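Local structure of probable oxidoreductase (Pseudomonas aeruginosa, 4B7C) at residues B[7-12]-B[28-33]; B[102-107]-B[311-316]; B[217-222]-B[232-237]; B[236-241]-B[269-274]. The protein probably catalyses an NADP-dependent oxidation or reduction as a medium-chain dehydrogenase/reductase, its physiological substrate being unknown. All blocks are in the same frame, centred on the assembly; numbering follows the deposited sequence.

Contact 1 of 4, residues B[7-12]-B[28-33]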
loop_
_atom_site.group_PDB
_atom_site.type_symbol
_atom_site.label_atom_id
_atom_site.label_comp_id
_atom_site.label_asym_id
_atom_site.label_seq_id
_atom_site.Cartn_x
_atom_site.Cartn_y
_atom_site.Cartn_z
ATOM N N ILE B 7 -1.887 46.183 -16.955
ATOM C CA ILE B 7 -1.248 44.984 -17.500
ATOM C C ILE B 7 -1.145 43.865 -16.469
ATOM O O ILE B 7 -0.713 44.082 -15.338
ATOM C CB ILE B 7 0.164 45.278 -18.082
ATOM C CG1 ILE B 7 0.043 46.215 -19.297
ATOM C CG2 ILE B 7 0.861 43.991 -18.490
ATOM C CD1 ILE B 7 -0.505 45.532 -20.540
ATOM N N ASN B 8 -1.509 42.661 -16.895
ATOM C CA ASN B 8 -1.297 41.449 -16.099
ATOM C C ASN B 8 -0.146 40.648 -16.690
ATOM O O ASN B 8 -0.276 40.069 -17.761
ATOM C CB ASN B 8 -2.572 40.594 -16.071
ATOM C CG ASN B 8 -2.437 39.361 -15.189
ATOM O OD1 ASN B 8 -1.667 39.351 -14.216
ATOM N ND2 ASN B 8 -3.181 38.307 -15.529
ATOM N N ARG B 9 0.987 40.624 -15.993
ATOM C CA ARG B 9 2.115 39.807 -16.435
ATOM C C ARG B 9 1.845 38.367 -16.025
ATOM O O ARG B 9 1.410 38.105 -14.897
ATOM C CB ARG B 9 3.442 40.262 -15.832
ATOM C CG ARG B 9 3.804 41.718 -16.114
ATOM C CD ARG B 9 5.016 42.136 -15.308
ATOM N NE ARG B 9 4.779 42.023 -13.877
ATOM C CZ ARG B 9 5.733 41.984 -12.956
ATOM N NH1 ARG B 9 7.019 42.048 -13.290
ATOM N NH2 ARG B 9 5.398 41.868 -11.682
ATOM N N GLN B 10 2.132 37.445 -16.940
ATOM C CA GLN B 10 1.869 36.026 -16.727
ATOM C C GLN B 10 3.018 35.158 -17.211
ATOM O O GLN B 10 3.633 35.439 -18.241
ATOM C CB GLN B 10 0.634 35.584 -17.494
ATOM C CG GLN B 10 -0.614 36.409 -17.303
ATOM C CD GLN B 10 -1.746 35.845 -18.146
ATOM O OE1 GLN B 10 -1.573 35.599 -19.338
ATOM N NE2 GLN B 10 -2.893 35.586 -17.519
ATOM N N TYR B 11 3.286 34.098 -16.468
ATOM C CA TYR B 11 4.129 33.023 -16.964
ATOM C C TYR B 11 3.240 31.909 -17.479
ATOM O O TYR B 11 2.470 31.310 -16.722
ATOM C CB TYR B 11 5.080 32.495 -15.905
ATOM C CG TYR B 11 6.374 33.242 -15.871
ATOM C CD1 TYR B 11 7.314 33.085 -16.887
ATOM C CD2 TYR B 11 6.669 34.111 -14.824
ATOM C CE1 TYR B 11 8.513 33.771 -16.860
ATOM C CE2 TYR B 11 7.859 34.807 -14.796
ATOM C CZ TYR B 11 8.780 34.632 -15.818
ATOM O OH TYR B 11 9.957 35.325 -15.787
ATOM N N GLN B 12 3.339 31.659 -18.781
ATOM C CA GLN B 12 2.590 30.584 -19.416
ATOM C C GLN B 12 3.489 29.378 -19.623
ATOM O O GLN B 12 4.698 29.516 -19.772
ATOM C CB GLN B 12 2.029 31.022 -20.756
ATOM C CG GLN B 12 1.050 32.172 -20.665
ATOM C CD GLN B 12 0.616 32.681 -22.026
ATOM O OE1 GLN B 12 1.148 32.264 -23.054
ATOM N NE2 GLN B 12 -0.349 33.598 -22.039
ATOM N N PHE B 28 7.125 34.379 -20.734
ATOM C CA PHE B 28 6.735 35.555 -19.980
ATOM C C PHE B 28 5.933 36.496 -20.865
ATOM O O PHE B 28 6.452 37.069 -21.824
ATOM C CB PHE B 28 7.969 36.244 -19.409
ATOM C CG PHE B 28 7.660 37.200 -18.314
ATOM C CD1 PHE B 28 6.739 36.856 -17.336
ATOM C CD2 PHE B 28 8.292 38.419 -18.250
ATOM C CE1 PHE B 28 6.432 37.725 -16.323
ATOM C CE2 PHE B 28 7.998 39.301 -17.235
ATOM C CZ PHE B 28 7.064 38.955 -16.271
ATOM N N VAL B 29 4.643 36.621 -20.577
ATOM C CA VAL B 29 3.735 37.347 -21.466
ATOM C C VAL B 29 2.988 38.473 -20.730
ATOM O O VAL B 29 2.677 38.381 -19.536
ATOM C CB VAL B 29 2.810 36.396 -22.274
ATOM C CG1 VAL B 29 1.791 37.202 -23.062
ATOM C CG2 VAL B 29 3.651 35.536 -23.203
ATOM N N GLU B 30 2.748 39.563 -21.450
ATOM C CA GLU B 30 1.976 40.679 -20.927
ATOM C C GLU B 30 0.595 40.659 -21.543
ATOM O O GLU B 30 0.449 40.678 -22.765
ATOM C CB GLU B 30 2.657 42.011 -21.227
ATOM C CG GLU B 30 3.981 42.182 -20.503
ATOM C CD GLU B 30 4.611 43.543 -20.717
ATOM O OE1 GLU B 30 4.059 44.355 -21.495
ATOM O OE2 GLU B 30 5.672 43.788 -20.110
ATOM N N THR B 31 -0.417 40.620 -20.685
ATOM C CA THR B 31 -1.801 40.525 -21.118
ATOM C C THR B 31 -2.596 41.684 -20.530
ATOM O O THR B 31 -2.379 42.070 -19.378
ATOM C CB THR B 31 -2.421 39.201 -20.651
ATOM O OG1 THR B 31 -1.596 38.112 -21.094
ATOM C CG2 THR B 31 -3.827 39.021 -21.231
ATOM N N PRO B 32 -3.540 42.236 -21.307
ATOM C CA PRO B 32 -4.364 43.283 -20.712
ATOM C C PRO B 32 -5.233 42.739 -19.584
ATOM O O PRO B 32 -5.838 41.675 -19.715
ATOM C CB PRO B 32 -5.243 43.778 -21.875
ATOM C CG PRO B 32 -4.693 43.160 -23.110
ATOM C CD PRO B 32 -3.910 41.954 -22.702
ATOM N N LEU B 33 -5.304 43.491 -18.493
ATOM C CA LEU B 33 -6.099 43.077 -17.345
ATOM C C LEU B 33 -7.577 43.247 -17.664
ATOM O O LEU B 33 -8.037 44.370 -17.896
ATOM C CB LEU B 33 -5.751 43.901 -16.107
ATOM C CG LEU B 33 -6.474 43.504 -14.824
ATOM C CD1 LEU B 33 -6.167 42.059 -14.446
ATOM C CD2 LEU B 33 -6.088 44.463 -13.707
#
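Over one face of the Y11 ring lies F28, its CD1 above the ring centre and 3.4 Å from Y11 CZ. Y11 OH in turn lies over one face of F28, displaced toward the rim, and the two rings form an offset stack with their planes inclined at 27°. With CG anti to the backbone N (chi1 -163°), the F28 ring comes over Y11 and toward R9, whose CB approaches it obliquely, 3.9 Å from F28 CZ.

Beneath these side chains runs a regular antiparallel ladder. N8 pairs with T31 and Q10 with V29 as hydrogen-bonded pairs, N8 N reaching T31 O at 2.7 Å and V29 N reaching Q10 O at 2.8 Å; R9–E30 and Y11–F28 are non-hydrogen-bonded pairs. On the face opposite the aromatics, T31 OG1 donates to Q10 OE1 at 3.1 Å, coming from well above the amide plane, while Q10 NE2 is bonded to Q103 OE1.

The ladder is a two-stranded sheet at the surface of the GroES-like domain. Strand 7-13 faces the body of that domain: Y11 OH is hydrogen-bonded to E314 O and its ring meets F316, and N8 OD1 accepts from Y105 N at the start of strand 105-108.

Contact 2 of 4, residues B[102-107]-B[311-316]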
loop_
_atom_site.group_PDB
_atom_site.type_symbol
_atom_site.label_atom_id
_atom_site.label_comp_id
_atom_site.label_asym_id
_atom_site.label_seq_id
_atom_site.Cartn_x
_atom_site.Cartn_y
_atom_site.Cartn_z
ATOM N N VAL B 102 0.599 31.802 -11.785
ATOM C CA VAL B 102 1.867 32.526 -11.812
ATOM C C VAL B 102 1.670 33.794 -12.623
ATOM O O VAL B 102 2.030 33.870 -13.804
ATOM C CB VAL B 102 3.037 31.693 -12.371
ATOM C CG1 VAL B 102 4.318 32.514 -12.331
ATOM C CG2 VAL B 102 3.234 30.412 -11.561
ATOM N N GLN B 103 1.099 34.798 -11.965
ATOM C CA GLN B 103 0.703 36.039 -12.614
ATOM C C GLN B 103 0.465 37.154 -11.581
ATOM O O GLN B 103 0.432 36.898 -10.378
ATOM C CB GLN B 103 -0.563 35.834 -13.446
ATOM C CG GLN B 103 -1.732 35.288 -12.655
ATOM C CD GLN B 103 -2.925 34.943 -13.506
ATOM O OE1 GLN B 103 -3.075 35.419 -14.641
ATOM N NE2 GLN B 103 -3.804 34.105 -12.950
ATOM N N ASP B 104 0.329 38.381 -12.073
ATOM C CA ASP B 104 0.093 39.557 -11.209
ATOM C C ASP B 104 -1.318 39.546 -10.623
ATOM O O ASP B 104 -1.520 39.891 -9.458
ATOM C CB ASP B 104 0.264 40.869 -11.981
ATOM C CG ASP B 104 1.718 41.215 -12.261
ATOM O OD1 ASP B 104 2.567 41.103 -11.350
ATOM O OD2 ASP B 104 2.006 41.590 -13.425
ATOM N N TYR B 105 -2.276 39.170 -11.465
ATOM C CA TYR B 105 -3.692 39.223 -11.111
ATOM C C TYR B 105 -4.402 37.941 -11.485
ATOM O O TYR B 105 -4.136 37.371 -12.547
ATOM C CB TYR B 105 -4.403 40.354 -11.853
ATOM C CG TYR B 105 -3.923 41.740 -11.525
ATOM C CD1 TYR B 105 -4.496 42.464 -10.481
ATOM C CD2 TYR B 105 -2.910 42.338 -12.264
ATOM C CE1 TYR B 105 -4.069 43.744 -10.180
ATOM C CE2 TYR B 105 -2.469 43.613 -11.965
ATOM C CZ TYR B 105 -3.063 44.318 -10.928
ATOM O OH TYR B 105 -2.630 45.579 -10.621
ATOM N N PHE B 106 -5.305 37.501 -10.611
ATOM C CA PHE B 106 -6.206 36.388 -10.906
ATOM C C PHE B 106 -7.602 36.916 -11.161
ATOM O O PHE B 106 -8.130 37.697 -10.361
ATOM C CB PHE B 106 -6.261 35.372 -9.765
ATOM C CG PHE B 106 -7.394 34.383 -9.894
ATOM C CD1 PHE B 106 -7.240 33.218 -10.636
ATOM C CD2 PHE B 106 -8.634 34.633 -9.291
ATOM C CE1 PHE B 106 -8.277 32.311 -10.761
ATOM C CE2 PHE B 106 -9.675 33.731 -9.419
ATOM C CZ PHE B 106 -9.501 32.568 -10.159
ATOM N N ILE B 107 -8.186 36.495 -12.275
ATOM C CA ILE B 107 -9.593 36.733 -12.570
ATOM C C ILE B 107 -10.261 35.411 -12.891
ATOM O O ILE B 107 -9.828 34.689 -13.779
ATOM C CB ILE B 107 -9.826 37.671 -13.760
ATOM C CG1 ILE B 107 -9.346 39.086 -13.441
ATOM C CG2 ILE B 107 -11.296 37.767 -14.100
ATOM C CD1 ILE B 107 -9.652 40.075 -14.565
ATOM N N GLU B 311 11.775 37.605 -3.936
ATOM C CA GLU B 311 10.993 38.715 -4.468
ATOM C C GLU B 311 11.040 38.809 -5.976
ATOM O O GLU B 311 12.093 38.624 -6.591
ATOM C CB GLU B 311 11.437 40.040 -3.848
ATOM C CG GLU B 311 11.179 40.114 -2.344
ATOM C CD GLU B 311 11.331 41.516 -1.777
ATOM O OE1 GLU B 311 10.908 42.447 -2.476
ATOM O OE2 GLU B 311 11.838 41.700 -0.638
ATOM N N GLY B 312 9.871 39.057 -6.557
ATOM C CA GLY B 312 9.746 39.362 -7.972
ATOM C C GLY B 312 9.180 38.235 -8.825
ATOM O O GLY B 312 9.822 37.194 -9.020
ATOM N N LEU B 313 7.978 38.464 -9.348
ATOM C CA LEU B 313 7.297 37.533 -10.240
ATOM C C LEU B 313 8.209 37.086 -11.387
ATOM O O LEU B 313 8.245 35.906 -11.751
ATOM C CB LEU B 313 6.042 38.178 -10.823
ATOM C CG LEU B 313 5.288 37.331 -11.845
ATOM C CD1 LEU B 313 4.674 36.123 -11.141
ATOM C CD2 LEU B 313 4.225 38.135 -12.554
ATOM N N GLU B 314 8.953 38.048 -11.925
ATOM C CA GLU B 314 9.845 37.837 -13.071
ATOM C C GLU B 314 10.934 36.773 -12.808
ATOM O O GLU B 314 11.439 36.172 -13.741
ATOM C CB GLU B 314 10.453 39.184 -13.563
ATOM C CG GLU B 314 11.460 39.855 -12.615
ATOM C CD GLU B 314 10.819 40.628 -11.465
ATOM O OE1 GLU B 314 9.568 40.664 -11.354
ATOM O OE2 GLU B 314 11.581 41.204 -10.651
ATOM N N THR B 315 11.284 36.553 -11.542
ATOM C CA THR B 315 12.298 35.558 -11.166
ATOM C C THR B 315 11.778 34.112 -11.112
ATOM O O THR B 315 12.548 33.186 -10.844
ATOM C CB THR B 315 12.928 35.857 -9.791
ATOM O OG1 THR B 315 11.986 35.572 -8.745
ATOM C CG2 THR B 315 13.406 37.320 -9.712
ATOM N N PHE B 316 10.495 33.928 -11.405
ATOM C CA PHE B 316 9.829 32.621 -11.247
ATOM C C PHE B 316 10.600 31.386 -11.798
ATOM O O PHE B 316 10.855 30.439 -11.048
ATOM C CB PHE B 316 8.404 32.667 -11.823
ATOM C CG PHE B 316 7.755 31.316 -11.922
ATOM C CD1 PHE B 316 7.371 30.642 -10.787
ATOM C CD2 PHE B 316 7.606 30.690 -13.153
ATOM C CE1 PHE B 316 6.822 29.377 -10.872
ATOM C CE2 PHE B 316 7.054 29.420 -13.255
ATOM C CZ PHE B 316 6.658 28.759 -12.101
#
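L313 is the first residue of 311-316 to meet 102-107, and it does so with both methyls. Its CG is anti to the backbone N (chi1 176°), and from there the branch divides: CD1 lies 3.8 Å from V102 CG1 and 3.9 Å from Q103 N, whereas CD2 rests 3.6 Å from D104 OD1. A methyl thus packs against the carboxylate, whose OD2 makes a salt bridge to R9 NE, which would be expected to favour the charged form.

Next in the chain, T315 turns back on its own segment. Both its OG1, at 2.7 Å, and its backbone N, at 3.0 Å, donate to G312 O, so that one carbonyl is held twice and the short 3-10 turn 313-315 is closed.

F316 follows at the start of helix 316-321 and presents a ring face. V102 CG1 stands over it in a CH-pi contact, 3.8 Å from the ring centroid and 17° off the normal, nearest to CG. V102 CG2 reaches the far end of the ring, 3.8 Å from F316 CZ, so the two valine methyls span its length.

No hydrogen bond crosses this buried contact, which is largely apolar. It illustrates the discontinuous build of the catalytic domain in medium-chain dehydrogenases/reductases: the chain returns after the Rossmann domain, and strands 307-311 and 331-335 complete the sheet that 41-49 and 105-108 share.

Contact 3 of 4, residues B[217-222]-B[232-237]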
loop_
_atom_site.group_PDB
_atom_site.type_symbol
_atom_site.label_atom_id
_atom_site.label_comp_id
_atom_site.label_asym_id
_atom_site.label_seq_id
_atom_site.Cartn_x
_atom_site.Cartn_y
_atom_site.Cartn_z
ATOM N N LYS B 217 13.327 0.012 17.606
ATOM C CA LYS B 217 12.090 -0.786 17.694
ATOM C C LYS B 217 11.272 -0.777 16.394
ATOM O O LYS B 217 10.079 -1.059 16.391
ATOM C CB LYS B 217 11.231 -0.311 18.874
ATOM C CG LYS B 217 11.870 -0.631 20.226
ATOM C CD LYS B 217 10.996 -0.424 21.419
ATOM C CE LYS B 217 11.297 -1.258 22.664
ATOM N NZ LYS B 217 10.385 -0.903 23.782
ATOM N N GLY B 218 11.930 -0.478 15.284
ATOM C CA GLY B 218 11.266 -0.429 13.987
ATOM C C GLY B 218 10.493 0.863 13.740
ATOM O O GLY B 218 10.454 1.759 14.591
ATOM N N ILE B 219 9.887 0.955 12.557
ATOM C CA ILE B 219 9.183 2.172 12.119
ATOM C C ILE B 219 7.660 1.940 12.057
ATOM O O ILE B 219 7.182 1.098 11.309
ATOM C CB ILE B 219 9.698 2.648 10.748
ATOM C CG1 ILE B 219 11.212 2.889 10.798
ATOM C CG2 ILE B 219 8.975 3.920 10.299
ATOM C CD1 ILE B 219 11.812 3.112 9.433
ATOM N N ASP B 220 6.918 2.673 12.881
ATOM C CA ASP B 220 5.454 2.535 12.975
ATOM C C ASP B 220 4.712 3.363 11.940
ATOM O O ASP B 220 3.674 2.949 11.427
ATOM C CB ASP B 220 4.965 2.956 14.353
ATOM C CG ASP B 220 5.490 2.053 15.450
ATOM O OD1 ASP B 220 5.142 0.854 15.430
ATOM O OD2 ASP B 220 6.254 2.546 16.315
ATOM N N VAL B 221 5.216 4.566 11.687
ATOM C CA VAL B 221 4.642 5.442 10.664
ATOM C C VAL B 221 5.746 5.991 9.806
ATOM O O VAL B 221 6.731 6.536 10.320
ATOM C CB VAL B 221 3.850 6.621 11.253
ATOM C CG1 VAL B 221 3.356 7.528 10.131
ATOM C CG2 VAL B 221 2.699 6.123 12.104
ATOM N N PHE B 222 5.598 5.827 8.502
ATOM C CA PHE B 222 6.474 6.478 7.547
ATOM C C PHE B 222 5.682 7.502 6.745
ATOM O O PHE B 222 4.742 7.173 6.004
ATOM C CB PHE B 222 7.170 5.478 6.623
ATOM C CG PHE B 222 8.081 6.113 5.609
ATOM C CD1 PHE B 222 8.964 7.128 5.976
ATOM C CD2 PHE B 222 8.075 5.704 4.291
ATOM C CE1 PHE B 222 9.801 7.709 5.048
ATOM C CE2 PHE B 222 8.915 6.278 3.356
ATOM C CZ PHE B 222 9.774 7.289 3.733
ATOM N N ASP B 232 12.143 2.655 -0.364
ATOM C CA ASP B 232 12.463 1.224 -0.475
ATOM C C ASP B 232 13.281 0.736 0.719
ATOM O O ASP B 232 13.055 -0.358 1.224
ATOM C CB ASP B 232 13.204 0.937 -1.777
ATOM C CG ASP B 232 12.798 -0.392 -2.405
ATOM O OD1 ASP B 232 11.914 -1.083 -1.850
ATOM O OD2 ASP B 232 13.369 -0.737 -3.464
ATOM N N THR B 233 14.216 1.570 1.179
ATOM C CA THR B 233 15.042 1.239 2.342
ATOM C C THR B 233 14.243 1.289 3.631
ATOM O O THR B 233 14.397 0.442 4.511
ATOM C CB THR B 233 16.260 2.181 2.460
ATOM O OG1 THR B 233 17.031 2.107 1.258
ATOM C CG2 THR B 233 17.140 1.789 3.640
ATOM N N VAL B 234 13.376 2.283 3.754
ATOM C CA VAL B 234 12.527 2.401 4.935
ATOM C C VAL B 234 11.614 1.180 5.096
ATOM O O VAL B 234 11.365 0.711 6.209
ATOM C CB VAL B 234 11.700 3.703 4.884
ATOM C CG1 VAL B 234 10.672 3.725 6.000
ATOM C CG2 VAL B 234 12.635 4.907 4.965
ATOM N N LEU B 235 11.124 0.673 3.973
ATOM C CA LEU B 235 10.257 -0.528 3.957
ATOM C C LEU B 235 10.895 -1.744 4.627
ATOM O O LEU B 235 10.196 -2.558 5.223
ATOM C CB LEU B 235 9.866 -0.893 2.521
ATOM C CG LEU B 235 8.672 -0.106 1.957
ATOM C CD1 LEU B 235 8.600 -0.164 0.448
ATOM C CD2 LEU B 235 7.382 -0.626 2.580
ATOM N N THR B 236 12.222 -1.853 4.567
ATOM C CA THR B 236 12.924 -2.971 5.228
ATOM C C THR B 236 12.875 -2.887 6.756
ATOM O O THR B 236 13.166 -3.869 7.439
ATOM C CB THR B 236 14.398 -3.072 4.791
ATOM O OG1 THR B 236 15.143 -1.954 5.294
ATOM C CG2 THR B 236 14.490 -3.105 3.277
ATOM N N ARG B 237 12.490 -1.730 7.292
ATOM C CA ARG B 237 12.541 -1.491 8.744
ATOM C C ARG B 237 11.204 -1.183 9.397
ATOM O O ARG B 237 11.148 -0.853 10.588
ATOM C CB ARG B 237 13.534 -0.363 9.039
ATOM C CG ARG B 237 14.948 -0.742 8.628
ATOM C CD ARG B 237 15.438 -2.070 9.272
ATOM N NE ARG B 237 16.860 -1.962 9.155
ATOM C CZ ARG B 237 17.658 -1.330 10.001
ATOM N NH1 ARG B 237 17.199 -0.803 11.137
ATOM N NH2 ARG B 237 18.941 -1.272 9.695
#
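R237 O receives the backbone N of I219 at 3.0 Å, the one hydrogen bond between 217-222 and 232-237. The bond is somewhat bent, 142° at the hydrogen, and the donor is tilted from the carbonyl plane. G218 CA lies close to the same oxygen, at 3.4 Å; the positive phi of this residue, 80°, suits glycine.

Away from the backbone the contact is apolar and centres on V234. Its CG1 sits over one face of the F222 ring in a CH-pi contact, 3.5 Å from CG and displaced toward the rim, while CG2 inclines to the opposite end of the ring at CZ. With CG1 anti to the backbone N (chi1 172°), the same methyl also meets I219 CD1 at 3.7 Å, the two side chains crossing at about a right angle.

This is part of a beta-alpha-beta crossover of the Rossmann fold, in which helix 228-235 connects the neighbouring parallel strands 219-224 and 242-246. V154 of the adjacent strand 152-155 touches both I219 and F222, and L211 of helix 207-214 also touches I219.

Farther along the segment, I219 CD1 lies 3.9 Å from R237 CB, and T233 O accepts from both T236 OG1, at 2.6 Å, and T236 N.

Contact 4 of 4, residues B[236-241]-B[269-274]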
loop_
_atom_site.group_PDB
_atom_site.type_symbol
_atom_site.label_atom_id
_atom_site.label_comp_id
_atom_site.label_asym_id
_atom_site.label_seq_id
_atom_site.Cartn_x
_atom_site.Cartn_y
_atom_site.Cartn_z
ATOM N N THR B 236 12.222 -1.853 4.567
ATOM C CA THR B 236 12.924 -2.971 5.228
ATOM C C THR B 236 12.875 -2.887 6.756
ATOM O O THR B 236 13.166 -3.869 7.439
ATOM C CB THR B 236 14.398 -3.072 4.791
ATOM O OG1 THR B 236 15.143 -1.954 5.294
ATOM C CG2 THR B 236 14.490 -3.105 3.277
ATOM N N ARG B 237 12.490 -1.730 7.292
ATOM C CA ARG B 237 12.541 -1.491 8.744
ATOM C C ARG B 237 11.204 -1.183 9.397
ATOM O O ARG B 237 11.148 -0.853 10.588
ATOM C CB ARG B 237 13.534 -0.363 9.039
ATOM C CG ARG B 237 14.948 -0.742 8.628
ATOM C CD ARG B 237 15.438 -2.070 9.272
ATOM N NE ARG B 237 16.860 -1.962 9.155
ATOM C CZ ARG B 237 17.658 -1.330 10.001
ATOM N NH1 ARG B 237 17.199 -0.803 11.137
ATOM N NH2 ARG B 237 18.941 -1.272 9.695
ATOM N N ILE B 238 10.122 -1.299 8.630
ATOM C CA ILE B 238 8.797 -1.025 9.188
ATOM C C ILE B 238 8.400 -2.091 10.193
ATOM O O ILE B 238 8.797 -3.259 10.088
ATOM C CB ILE B 238 7.689 -0.869 8.110
ATOM C CG1 ILE B 238 7.546 -2.115 7.242
ATOM C CG2 ILE B 238 7.972 0.317 7.192
ATOM C CD1 ILE B 238 6.333 -2.084 6.335
ATOM N N ALA B 239 7.633 -1.668 11.185
ATOM C CA ALA B 239 7.122 -2.559 12.211
ATOM C C ALA B 239 5.817 -3.223 11.791
ATOM O O ALA B 239 5.177 -2.823 10.819
ATOM C CB ALA B 239 6.881 -1.783 13.497
ATOM N N PHE B 240 5.430 -4.219 12.576
ATOM C CA PHE B 240 4.118 -4.839 12.499
ATOM C C PHE B 240 3.019 -3.762 12.552
ATOM O O PHE B 240 3.031 -2.899 13.426
ATOM C CB PHE B 240 3.967 -5.841 13.656
ATOM C CG PHE B 240 2.608 -6.478 13.755
ATOM C CD1 PHE B 240 2.118 -7.286 12.728
ATOM C CD2 PHE B 240 1.833 -6.309 14.897
ATOM C CE1 PHE B 240 0.874 -7.884 12.831
ATOM C CE2 PHE B 240 0.585 -6.906 15.004
ATOM C CZ PHE B 240 0.104 -7.699 13.971
ATOM N N LYS B 241 2.089 -3.831 11.597
ATOM C CA LYS B 241 0.944 -2.896 11.497
ATOM C C LYS B 241 1.365 -1.438 11.238
ATOM O O LYS B 241 0.665 -0.493 11.605
ATOM C CB LYS B 241 0.018 -2.987 12.729
ATOM C CG LYS B 241 -0.804 -4.279 12.744
ATOM C CD LYS B 241 -1.871 -4.505 13.778
ATOM C CE LYS B 241 -3.034 -5.369 13.282
ATOM N NZ LYS B 241 -3.939 -4.758 12.268
ATOM N N LEU B 269 3.296 -7.098 3.316
ATOM C CA LEU B 269 2.743 -8.428 3.619
ATOM C C LEU B 269 3.345 -9.007 4.907
ATOM O O LEU B 269 2.630 -9.366 5.842
ATOM C CB LEU B 269 2.983 -9.382 2.438
ATOM C CG LEU B 269 2.576 -10.855 2.607
ATOM C CD1 LEU B 269 1.132 -11.008 3.027
ATOM C CD2 LEU B 269 2.800 -11.587 1.297
ATOM N N VAL B 270 4.671 -9.106 4.936
ATOM C CA VAL B 270 5.397 -9.668 6.092
ATOM C C VAL B 270 5.002 -8.997 7.406
ATOM O O VAL B 270 4.757 -9.653 8.422
ATOM C CB VAL B 270 6.915 -9.535 5.877
ATOM C CG1 VAL B 270 7.671 -10.079 7.081
ATOM C CG2 VAL B 270 7.318 -10.270 4.611
ATOM N N ASN B 271 4.876 -7.673 7.355
ATOM C CA ASN B 271 4.509 -6.866 8.522
ATOM C C ASN B 271 3.024 -6.495 8.620
ATOM O O ASN B 271 2.603 -5.783 9.539
ATOM C CB ASN B 271 5.371 -5.607 8.524
ATOM C CG ASN B 271 6.835 -5.930 8.720
ATOM O OD1 ASN B 271 7.213 -6.407 9.781
ATOM N ND2 ASN B 271 7.648 -5.716 7.688
ATOM N N ARG B 272 2.235 -7.002 7.681
ATOM C CA ARG B 272 0.780 -6.750 7.647
ATOM C C ARG B 272 0.501 -5.258 7.868
ATOM O O ARG B 272 -0.249 -4.840 8.746
ATOM C CB ARG B 272 0.049 -7.628 8.648
ATOM C CG ARG B 272 0.162 -9.098 8.294
ATOM C CD ARG B 272 1.395 -9.744 8.925
ATOM N NE ARG B 272 1.100 -10.301 10.240
ATOM C CZ ARG B 272 1.999 -10.875 11.040
ATOM N NH1 ARG B 272 3.272 -10.959 10.670
ATOM N NH2 ARG B 272 1.618 -11.363 12.208
ATOM N N ALA B 273 1.154 -4.490 7.022
ATOM C CA ALA B 273 1.197 -3.046 7.090
ATOM C C ALA B 273 0.396 -2.443 5.952
ATOM O O ALA B 273 0.041 -3.130 4.996
ATOM C CB ALA B 273 2.644 -2.583 6.967
ATOM N N ARG B 274 0.183 -1.133 6.044
ATOM C CA ARG B 274 -0.666 -0.397 5.117
ATOM C C ARG B 274 0.101 0.736 4.455
ATOM O O ARG B 274 0.825 1.486 5.120
ATOM C CB ARG B 274 -1.878 0.153 5.873
ATOM C CG ARG B 274 -2.791 1.050 5.060
ATOM C CD ARG B 274 -3.842 1.707 5.938
ATOM N NE ARG B 274 -4.636 0.717 6.654
ATOM C CZ ARG B 274 -4.857 0.695 7.970
ATOM N NH1 ARG B 274 -4.364 1.631 8.774
ATOM N NH2 ARG B 274 -5.607 -0.276 8.488
HETATM O O HOH W 1 10.529 -4.813 8.927
HETATM O O HOH W 2 -2.662 -5.867 9.950
#
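F240 points the CE1 corner of its ring at one face of the R272 guanidinium, 3.6 Å from NE, while NE itself lies near the plane of the phenyl ring, at its edge. The two planes are steeply inclined, so this is an edge-on approach and not a stack. The arginine chain reaches this position by two bends, chi2 near 89° placing CD and chi3 near 90° placing NE, which fold it back toward its own helix. There NH1 donates to V270 O at 3.0 Å, with the oxygen in the guanidinium plane, and NE forms a salt bridge with D282 of the second subunit. One face of the F240 ring carries K241 CG over its centre.

I238 holds CG1 in the crowded position between backbone N and carbonyl carbon (chi1 59°). CG1 then comes within 3.6 Å of N271 ND2, and CD1 within 3.8 Å of A273 CB. N271 ND2 donates to S267 O and weakly to a water that gives a 2.6 Å bond to I238 O. A second water accepts from K241 NZ at 2.9 Å and donates to R272 O.

The single direct backbone bond, K241 N to N271 O at 2.9 Å, is nearly straight. It uses the carbonyl next to R272, whose positive phi belongs to a Schellman motif ending helix 267-270. From this turn the chain enters strand 274-277, the outermost strand, within this chain, on its side of the parallel Rossmann sheet; R274 pairs antiparallel with the second subunit, continuing the sheet across the interface as in many medium-chain dehydrogenase dimers.

The four contacts fall into two pairs on opposite sides of the subunit's centre. Contacts 1 and 2 lie in the catalytic domain with centres about 9 Å apart; the surface ladder of contact 1, rich in backbone bonds, rests on the buried, almost wholly apolar contact 2. Contacts 3 and 4 lie in the Rossmann domain, their centres about 8 Å apart, and share T236 and R237; I219 O and A239 N, 2.8 Å apart, probably bond between them. Contact 3 is mostly buried and hydrophobic, whereas contact 4 is partly exposed, hydrated and charged where it borders the second subunit. Both 2 and 3 set valine methyls over a phenylalanine face, yet their centres are about 41 Å apart.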